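Long-range contacts in hypothetical protein (Enterococcus faecalis, PDB 2OX7), which is of unknown function, belongs to the YopX protein family and is built mainly of antiparallel beta sheets, with four copies making up the assembly: residues I32-D37 and F63-M68; D85-D90 and Y131-N136. One frame throughout, in Å; residues are numbered along the deposited sequence.

Interaction 1 (I32-D37 and F63-M68)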
loop_
_atom_site.group_PDB
_atom_site.type_symbol
_atom_site.label_atom_id
_atom_site.label_comp_id
_atom_site.label_asym_id
_atom_site.label_seq_id
_atom_site.Cartn_x
_atom_site.Cartn_y
_atom_site.Cartn_z
ATOM N N ILE A 32 -14.863 -7.725 -27.239
ATOM C CA ILE A 32 -15.569 -8.283 -28.392
ATOM C C ILE A 32 -14.717 -8.254 -29.661
ATOM O O ILE A 32 -15.051 -8.907 -30.656
ATOM C CB ILE A 32 -16.967 -7.638 -28.594
ATOM C CG1 ILE A 32 -16.858 -6.120 -28.833
ATOM C CG2 ILE A 32 -17.888 -7.982 -27.405
ATOM C CD1 ILE A 32 -18.171 -5.456 -29.344
ATOM N N ALA A 33 -13.607 -7.518 -29.619
ATOM C CA ALA A 33 -12.673 -7.481 -30.745
ATOM C C ALA A 33 -11.256 -7.209 -30.286
ATOM O O ALA A 33 -11.024 -6.745 -29.164
ATOM C CB ALA A 33 -13.104 -6.426 -31.787
ATOM N N ILE A 34 -10.316 -7.492 -31.174
ATOM C CA ILE A 34 -8.937 -7.127 -30.954
ATOM C C ILE A 34 -8.308 -6.653 -32.256
ATOM O O ILE A 34 -8.438 -7.305 -33.302
ATOM C CB ILE A 34 -8.150 -8.290 -30.273
ATOM C CG1 ILE A 34 -6.766 -7.832 -29.818
ATOM C CG2 ILE A 34 -8.095 -9.549 -31.154
ATOM C CD1 ILE A 34 -6.124 -8.818 -28.837
ATOM N N ILE A 35 -7.674 -5.494 -32.189
ATOM C CA ILE A 35 -6.839 -5.005 -33.280
ATOM C C ILE A 35 -5.380 -5.314 -32.963
ATOM O O ILE A 35 -4.844 -4.840 -31.946
ATOM C CB ILE A 35 -7.015 -3.486 -33.472
ATOM C CG1 ILE A 35 -8.476 -3.172 -33.848
ATOM C CG2 ILE A 35 -6.030 -2.972 -34.519
ATOM C CD1 ILE A 35 -8.814 -1.690 -33.969
ATOM N N THR A 36 -4.740 -6.103 -33.822
ATOM C CA THR A 36 -3.335 -6.428 -33.636
ATOM C C THR A 36 -2.394 -5.506 -34.421
ATOM O O THR A 36 -1.253 -5.284 -33.992
ATOM C CB THR A 36 -3.036 -7.920 -33.919
ATOM O OG1 THR A 36 -3.625 -8.299 -35.169
ATOM C CG2 THR A 36 -3.633 -8.790 -32.837
ATOM N N ASP A 37 -2.871 -4.967 -35.549
ATOM C CA ASP A 37 -2.136 -3.968 -36.357
ATOM C C ASP A 37 -3.100 -2.955 -36.951
ATOM O O ASP A 37 -4.199 -3.309 -37.370
ATOM C CB ASP A 37 -1.371 -4.601 -37.546
ATOM C CG ASP A 37 -0.380 -5.640 -37.114
ATOM O OD1 ASP A 37 0.833 -5.322 -37.062
ATOM O OD2 ASP A 37 -0.818 -6.773 -36.807
ATOM N N PHE A 63 -14.217 -16.038 -27.023
ATOM C CA PHE A 63 -13.131 -15.268 -27.609
ATOM C C PHE A 63 -11.830 -15.673 -26.913
ATOM O O PHE A 63 -11.702 -15.494 -25.708
ATOM C CB PHE A 63 -13.429 -13.782 -27.442
ATOM C CG PHE A 63 -12.669 -12.892 -28.381
ATOM C CD1 PHE A 63 -12.599 -13.177 -29.743
ATOM C CD2 PHE A 63 -12.023 -11.754 -27.901
ATOM C CE1 PHE A 63 -11.897 -12.338 -30.613
ATOM C CE2 PHE A 63 -11.324 -10.914 -28.763
ATOM C CZ PHE A 63 -11.267 -11.201 -30.121
ATOM N N PRO A 64 -10.880 -16.264 -27.663
ATOM C CA PRO A 64 -9.747 -16.957 -27.034
ATOM C C PRO A 64 -8.541 -16.055 -26.747
ATOM O O PRO A 64 -7.403 -16.480 -26.911
ATOM C CB PRO A 64 -9.370 -17.978 -28.100
ATOM C CG PRO A 64 -9.598 -17.246 -29.376
ATOM C CD PRO A 64 -10.797 -16.347 -29.137
ATOM N N TYR A 65 -8.788 -14.820 -26.342
ATOM C CA TYR A 65 -7.698 -13.874 -26.089
ATOM C C TYR A 65 -7.777 -13.386 -24.654
ATOM O O TYR A 65 -8.866 -13.064 -24.165
ATOM C CB TYR A 65 -7.769 -12.695 -27.048
ATOM C CG TYR A 65 -7.650 -13.092 -28.504
ATOM C CD1 TYR A 65 -6.415 -13.165 -29.132
ATOM C CD2 TYR A 65 -8.790 -13.406 -29.254
ATOM C CE1 TYR A 65 -6.310 -13.531 -30.469
ATOM C CE2 TYR A 65 -8.698 -13.768 -30.585
ATOM C CZ TYR A 65 -7.462 -13.835 -31.189
ATOM O OH TYR A 65 -7.380 -14.187 -32.528
ATOM N N VAL A 66 -6.623 -13.359 -23.985
ATOM C CA VAL A 66 -6.537 -12.929 -22.587
ATOM C C VAL A 66 -5.683 -11.667 -22.591
ATOM O O VAL A 66 -4.517 -11.730 -22.985
ATOM C CB VAL A 66 -5.876 -14.023 -21.718
ATOM C CG1 VAL A 66 -5.617 -13.520 -20.298
ATOM C CG2 VAL A 66 -6.736 -15.306 -21.701
ATOM N N ILE A 67 -6.251 -10.535 -22.172
ATOM C CA ILE A 67 -5.527 -9.248 -22.217
ATOM C C ILE A 67 -4.762 -9.003 -20.909
ATOM O O ILE A 67 -5.249 -9.376 -19.815
ATOM C CB ILE A 67 -6.477 -8.063 -22.480
ATOM C CG1 ILE A 67 -7.212 -8.251 -23.805
ATOM C CG2 ILE A 67 -5.717 -6.726 -22.543
ATOM C CD1 ILE A 67 -6.345 -8.015 -25.050
HETATM N N MSE A 68 -3.577 -8.385 -21.045
HETATM C CA MSE A 68 -2.731 -8.016 -19.899
HETATM C C MSE A 68 -2.202 -6.635 -20.183
HETATM O O MSE A 68 -1.802 -6.346 -21.321
HETATM C CB MSE A 68 -1.571 -9.000 -19.726
HETATM C CG MSE A 68 -2.000 -10.383 -19.246
HETATM SE SE MSE A 68 -0.646 -11.720 -19.770
HETATM C CE MSE A 68 -1.427 -12.240 -21.523
#
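The methyl CG2 of Ile34 sits over the centre of the Tyr65 ring, 4.2 Å from its centroid and only 4° off the normal, a CH-pi contact of nearly vertical geometry. In the plane of that ring, at its edge, lies Phe63 CD1, while Tyr65 CD2 stands over the centre of one Phe63 face, 3.4 Å above the plane. The opposite Phe63 face is turned to the carbonyl Ile32 O. Obliquely to the Phe63 ring come Ala33 C and again Ile34 CG2, the latter 3.7 Å from Phe63 CZ, so one methyl serves both aromatic side chains. Chi1 of -170° sets CG1 of Ile34 anti to the backbone N, and from CG1 the chain continues to CD1, which meets Ile67 CD1 at 3.9 Å; the two side chains pass alongside, pointing opposite ways.

The backbones do not pair: CA atoms of Ile34 and Tyr65 are 8.4 Å apart and the chain directions differ by 57°. This is side-chain packing between two antiparallel sheets, one containing strands 21-25, 31-41 and 46-56, the other strands 16-19, 7-11 and 65-71. In the first, Ile32 and Ala33 both face Leu24 in a classic beta bulge, and their CB atoms point away from 63-68 while that of Ile34 points toward it. On this far side, Ile32 and Ala33 pack on Phe38 and Ile40 of a second subunit. The polar end of Tyr65 reaches back to the first sheet, where OH is hydrogen-bonded to Asp55 OD2.

Interaction 2 (D85-D90 and Y131-N136)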
loop_
_atom_site.group_PDB
_atom_site.type_symbol
_atom_site.label_atom_id
_atom_site.label_comp_id
_atom_site.label_asym_id
_atom_site.label_seq_id
_atom_site.Cartn_x
_atom_site.Cartn_y
_atom_site.Cartn_z
ATOM N N ASP A 85 3.281 -11.389 -15.774
ATOM C CA ASP A 85 4.708 -11.667 -15.695
ATOM C C ASP A 85 5.095 -12.342 -14.404
ATOM O O ASP A 85 4.449 -12.169 -13.365
ATOM C CB ASP A 85 5.554 -10.387 -15.864
ATOM C CG ASP A 85 5.717 -9.969 -17.344
ATOM O OD1 ASP A 85 5.526 -10.809 -18.275
ATOM O OD2 ASP A 85 6.094 -8.808 -17.599
ATOM N N ILE A 86 6.214 -13.059 -14.454
ATOM C CA ILE A 86 6.811 -13.695 -13.262
ATOM C C ILE A 86 8.198 -13.124 -13.024
ATOM O O ILE A 86 9.052 -13.098 -13.961
ATOM C CB ILE A 86 6.874 -15.268 -13.456
ATOM C CG1 ILE A 86 5.450 -15.836 -13.597
ATOM C CG2 ILE A 86 7.745 -15.902 -12.325
ATOM C CD1 ILE A 86 5.388 -17.281 -14.244
ATOM N N LEU A 87 8.419 -12.579 -11.816
ATOM C CA LEU A 87 9.703 -11.914 -11.507
ATOM C C LEU A 87 10.494 -12.733 -10.510
ATOM O O LEU A 87 9.902 -13.399 -9.642
ATOM C CB LEU A 87 9.462 -10.534 -10.905
ATOM C CG LEU A 87 9.173 -9.401 -11.900
ATOM C CD1 LEU A 87 7.951 -9.616 -12.774
ATOM C CD2 LEU A 87 8.978 -8.182 -11.016
ATOM N N VAL A 88 11.811 -12.671 -10.620
ATOM C CA VAL A 88 12.685 -13.269 -9.618
ATOM C C VAL A 88 13.677 -12.254 -9.116
ATOM O O VAL A 88 14.096 -11.377 -9.876
ATOM C CB VAL A 88 13.470 -14.483 -10.164
ATOM C CG1 VAL A 88 12.511 -15.622 -10.374
ATOM C CG2 VAL A 88 14.272 -14.105 -11.407
ATOM N N TYR A 89 14.062 -12.381 -7.856
ATOM C CA TYR A 89 15.137 -11.566 -7.294
ATOM C C TYR A 89 16.502 -12.049 -7.803
ATOM O O TYR A 89 16.847 -13.251 -7.695
ATOM C CB TYR A 89 15.080 -11.650 -5.762
ATOM C CG TYR A 89 16.035 -10.696 -5.111
ATOM C CD1 TYR A 89 15.848 -9.324 -5.209
ATOM C CD2 TYR A 89 17.114 -11.171 -4.365
ATOM C CE1 TYR A 89 16.734 -8.444 -4.623
ATOM C CE2 TYR A 89 18.000 -10.303 -3.773
ATOM C CZ TYR A 89 17.783 -8.938 -3.872
ATOM O OH TYR A 89 18.671 -8.048 -3.272
ATOM N N ASP A 90 17.288 -11.132 -8.345
ATOM C CA ASP A 90 18.452 -11.503 -9.143
ATOM C C ASP A 90 19.694 -11.696 -8.246
ATOM O O ASP A 90 20.749 -11.100 -8.456
ATOM C CB ASP A 90 18.649 -10.502 -10.286
ATOM C CG ASP A 90 19.776 -10.894 -11.234
ATOM O OD1 ASP A 90 19.950 -12.117 -11.452
ATOM O OD2 ASP A 90 20.469 -9.982 -11.768
ATOM N N TYR A 131 15.049 -7.103 -9.492
ATOM C CA TYR A 131 14.163 -8.199 -9.983
ATOM C C TYR A 131 14.222 -8.238 -11.500
ATOM O O TYR A 131 14.342 -7.184 -12.179
ATOM C CB TYR A 131 12.665 -8.022 -9.561
ATOM C CG TYR A 131 12.472 -8.311 -8.116
ATOM C CD1 TYR A 131 12.015 -9.567 -7.708
ATOM C CD2 TYR A 131 12.852 -7.384 -7.139
ATOM C CE1 TYR A 131 11.878 -9.869 -6.365
ATOM C CE2 TYR A 131 12.710 -7.684 -5.768
ATOM C CZ TYR A 131 12.237 -8.932 -5.399
ATOM O OH TYR A 131 12.129 -9.301 -4.065
ATOM N N LEU A 132 14.024 -9.433 -12.029
ATOM C CA LEU A 132 14.019 -9.642 -13.472
ATOM C C LEU A 132 12.782 -10.423 -13.891
ATOM O O LEU A 132 12.393 -11.334 -13.196
ATOM C CB LEU A 132 15.264 -10.425 -13.852
ATOM C CG LEU A 132 16.609 -9.672 -13.878
ATOM C CD1 LEU A 132 17.749 -10.659 -14.188
ATOM C CD2 LEU A 132 16.556 -8.583 -14.958
ATOM N N VAL A 133 12.199 -10.064 -15.029
ATOM C CA VAL A 133 11.088 -10.836 -15.607
ATOM C C VAL A 133 11.703 -12.110 -16.230
ATOM O O VAL A 133 12.541 -12.014 -17.131
ATOM C CB VAL A 133 10.428 -10.097 -16.736
ATOM C CG1 VAL A 133 9.304 -10.977 -17.371
ATOM C CG2 VAL A 133 9.772 -8.798 -16.214
ATOM N N ILE A 134 11.234 -13.270 -15.809
ATOM C CA ILE A 134 11.788 -14.514 -16.374
ATOM C C ILE A 134 10.748 -15.392 -17.090
ATOM O O ILE A 134 11.033 -16.533 -17.459
ATOM C CB ILE A 134 12.545 -15.283 -15.334
ATOM C CG1 ILE A 134 11.629 -15.664 -14.143
ATOM C CG2 ILE A 134 13.862 -14.552 -15.037
ATOM C CD1 ILE A 134 12.199 -16.810 -13.367
ATOM N N GLY A 135 9.584 -14.821 -17.328
ATOM C CA GLY A 135 8.504 -15.512 -18.040
ATOM C C GLY A 135 7.153 -14.988 -17.611
ATOM O O GLY A 135 7.034 -13.926 -16.950
ATOM N N ASN A 136 6.111 -15.699 -18.025
ATOM C CA ASN A 136 4.781 -15.321 -17.622
ATOM C C ASN A 136 3.947 -16.576 -17.471
ATOM O O ASN A 136 4.355 -17.674 -17.897
ATOM C CB ASN A 136 4.177 -14.312 -18.582
ATOM C CG ASN A 136 3.952 -14.886 -19.998
ATOM O OD1 ASN A 136 3.027 -15.640 -20.219
ATOM N ND2 ASN A 136 4.799 -14.486 -20.952
HETATM O O HOH W 1 6.885 -12.649 -19.997
#
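Tyr89 CD1 lies over one face of the Tyr131 ring, offset toward the rim and 3.6 Å from Tyr131 CE2; the two rings meet obliquely, their planes at 59°. With Tyr89 CG anti to its backbone N (chi1 -172°), CG comes 4.2 Å from Tyr131 CZ, and Tyr89 CB adds an off-centre CH-pi contact to the same ring. Further along this side of the sheet, Leu87 divides its methyls, CD2 going to Tyr131 CB and CD1 to Val133 CG2, each at 4.0 Å. On the other side Val88 is met by the end of the Ile134 side chain, the two crossing at about a right angle; Val88 CG1 to Ile134 CD1, at 3.2 Å, is shorter than normal van der Waals contact, so the exact placing of that tip is doubtful. Leu132 CD1 rests against the Asp90 carboxylate.

Between these two layers of side chains the strands run antiparallel, their directions 150° apart. Val88 and Leu132 form a hydrogen-bonded pair, Val88 N to Leu132 O at 3.0 Å and Leu132 N to Val88 O at 2.9 Å. Asp85 faces Asn136 but Leu87 faces Val133: one residue on the first strand spans two on the second, which places a beta bulge at Ile134-Gly135. Ile86 bonds to both, through O to Ile134 N, nearly straight, and through N to Gly135 O (2.8 Å), and Gly135 takes backbone angles suited to a residue without CB.

At the bulged end a water donates to Asp85 OD1 and accepts from Asn136 ND2. Asp85 OD2 accepts a hydrogen bond from Phe82 N, OD1 forms a salt bridge with Arg8, and Glu139 OE2 takes a bond from Asn136 ND2. At the far end, Lys76 and Arg99 hold the carboxylate of Asp90, while Tyr89 OH is bonded to Asp129 N.

In the fold
From the N terminus, strands 7-11, 16-19 and 21-25 precede the first contact. Interaction 1 then closes a loop of 25 residues that includes strand 46-56, packing one three-stranded sheet against another. Only after 63-68 does the chain reach 85-90, whose pairing with 131-136 closes 40 residues holding strands 101-107 and 110-113 and helix 122-126, and completes one side of a four-stranded sheet. The two closures therefore follow in series, neither nested nor crossed, with centres 24 Å apart on opposite sides of the chain's centre. Arg8 relates them, touched by Met68 and salt-bridged to Asp85, as does His138, which meets Val66, Met68 and Asn136.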